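Local coordinates for type-iv like pilin ttha1219 (Thermus thermophilus, PDB 5G23), which is a type IV pilin-like structural protein resembling type II secretion pseudopilins and probably serves in pilus-related DNA uptake during natural competence, at the interface of chains A and B. Sequence-based numbering; all coordinates share one arbitrary frame. Chains: chain A/B, Type-iv like pilin ttha1219.

The interface of chains A and B. Residues chain A 48, 51-52, 55, 134; chain B 48, 51.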
ATOM      1  N   GLU A  48      -4.320  -7.333   7.069  1.00 20.60           N
ATOM      2  CA  GLU A  48      -5.150  -6.354   6.407  1.00 20.81           C
ATOM      3  C   GLU A  48      -4.821  -4.933   7.013  1.00 19.46           C
ATOM      4  O   GLU A  48      -4.664  -3.980   6.237  1.00 19.78           O
ATOM      5  CB  GLU A  48      -6.660  -6.609   6.526  1.00 22.28           C
ATOM      6  CG  GLU A  48      -7.244  -7.758   5.723  1.00 24.64           C
ATOM      7  CD  GLU A  48      -8.656  -8.236   6.201  1.00 27.54           C
ATOM      8  OE1 GLU A  48      -8.803  -8.553   7.396  1.00 27.64           O
ATOM      9  OE2 GLU A  48      -9.613  -8.420   5.400  1.00 28.44           O
ATOM     10  N   LEU A  51      -1.379  -3.896   5.472  1.00 15.36           N
ATOM     11  CA  LEU A  51      -1.519  -3.444   4.095  1.00 15.23           C
ATOM     12  C   LEU A  51      -2.065  -2.009   4.091  1.00 14.97           C
ATOM     13  O   LEU A  51      -1.595  -1.148   3.351  1.00 14.44           O
ATOM     14  CB  LEU A  51      -2.497  -4.338   3.294  1.00 15.83           C
ATOM     15  CG  LEU A  51      -1.914  -5.704   2.887  1.00 16.38           C
ATOM     16  CD1 LEU A  51      -3.045  -6.580   2.396  1.00 17.04           C
ATOM     17  CD2 LEU A  51      -0.933  -5.471   1.754  1.00 16.99           C
ATOM     18  N   THR A  52      -3.027  -1.760   4.948  1.00 14.63           N
ATOM     19  CA  THR A  52      -3.692  -0.421   5.038  1.00 14.58           C
ATOM     20  C   THR A  52      -2.693   0.574   5.502  1.00 14.51           C
ATOM     21  O   THR A  52      -2.574   1.665   4.953  1.00 16.84           O
ATOM     22  CB  THR A  52      -4.880  -0.512   6.045  1.00 14.52           C
ATOM     23  OG1 THR A  52      -5.810  -1.494   5.565  1.00 14.45           O
ATOM     24  CG2 THR A  52      -5.565   0.799   6.178  1.00 14.45           C
ATOM     25  N   VAL A  55      -0.401   1.525   2.658  1.00 15.62           N
ATOM     26  CA  VAL A  55      -1.031   2.396   1.642  1.00 15.73           C
ATOM     27  C   VAL A  55      -1.023   3.831   2.170  1.00 15.27           C
ATOM     28  O   VAL A  55      -0.680   4.754   1.475  1.00 16.16           O
ATOM     29  CB  VAL A  55      -2.449   1.901   1.318  1.00 15.62           C
ATOM     30  CG1 VAL A  55      -3.206   2.929   0.472  1.00 16.66           C
ATOM     31  CG2 VAL A  55      -2.372   0.589   0.571  1.00 16.51           C
ATOM     32  N   VAL A 134     -11.257   1.928   1.832  1.00 21.65           N
ATOM     33  CA  VAL A 134      -9.882   1.368   1.854  1.00 22.56           C
ATOM     34  C   VAL A 134      -9.979   0.039   2.584  1.00 21.16           C
ATOM     35  O   VAL A 134      -9.473  -0.996   2.114  1.00 18.95           O
ATOM     36  CB  VAL A 134      -8.990   2.351   2.691  1.00 23.30           C
ATOM     37  CG1 VAL A 134      -7.631   1.783   2.985  1.00 24.70           C
ATOM     38  CG2 VAL A 134      -8.849   3.642   1.946  1.00 25.98           C
TER
ATOM     39  N   GLU B  48      -9.034  -6.863   0.250  1.00 19.41           N
ATOM     40  CA  GLU B  48      -7.634  -7.104   0.616  1.00 20.08           C
ATOM     41  C   GLU B  48      -6.728  -7.232  -0.610  1.00 17.34           C
ATOM     42  O   GLU B  48      -5.557  -6.876  -0.570  1.00 16.46           O
ATOM     43  CB  GLU B  48      -7.455  -8.381   1.384  1.00 21.66           C
ATOM     44  CG  GLU B  48      -6.162  -8.419   2.140  1.00 25.54           C
ATOM     45  CD  GLU B  48      -6.059  -9.642   3.064  1.00 28.63           C
ATOM     46  OE1 GLU B  48      -6.983 -10.538   3.095  1.00 31.39           O
ATOM     47  OE2 GLU B  48      -5.053  -9.663   3.817  1.00 28.98           O
ATOM     48  N   LEU B  51      -6.022  -3.687  -1.808  1.00 15.23           N
ATOM     49  CA  LEU B  51      -4.974  -3.080  -1.023  1.00 15.91           C
ATOM     50  C   LEU B  51      -3.615  -3.583  -1.531  1.00 15.76           C
ATOM     51  O   LEU B  51      -2.663  -2.802  -1.649  1.00 15.65           O
ATOM     52  CB  LEU B  51      -5.166  -3.391   0.458  1.00 16.73           C
ATOM     53  CG  LEU B  51      -6.276  -2.631   1.178  1.00 17.53           C
ATOM     54  CD1 LEU B  51      -6.486  -3.235   2.551  1.00 18.90           C
ATOM     55  CD2 LEU B  51      -5.909  -1.184   1.335  1.00 19.21           C
TER
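With CG of B:Leu51 turned opposite its own carbonyl carbon (chi1 -75°), the isobutyl group reaches across to chain A and packs among A:Thr52, A:Val55 and A:Val134. The same residue in chain A takes nearly the same rotamer, whereas A:Glu48 and B:Glu48 differ: CG of B:Glu48 lies trans to the backbone N (chi1 -161°), that of A:Glu48 beside it. Thus a two-fold interface need not be identical in its side chains, and the pairing of chains in the crystal need not be that of the cell.

The branches of B:Leu51 both lie against the carbonyl O of A:Val134 and then part. CD1 rests 3.5 Å from OG1 of A:Thr52, a hydroxyl already engaged within its helix by a 2.8 Å hydrogen bond to the carbonyl O of A:Glu48. CD2 meets CG1 of A:Val134 at 3.8 Å and, from another direction, CG2 of A:Val55 at 4.0 Å. Between the helices, CB of A:Leu51 and CB of B:Leu51 are 4.0 Å apart, while CD1 of A:Leu51 packs 3.6 Å from CG of B:Glu48. The extended glutamates cross roughly at right angles, with CG of A:Glu48 3.5 Å from the carboxylate carbon CD of B:Glu48. Their carboxylate planes differ by 42°; if both are ionised, their proximity might raise the proton affinity of either group.

Helix 44-61 of each subunit supplies this pairing, with A:Val134 contributed by the loop after strand 132-133.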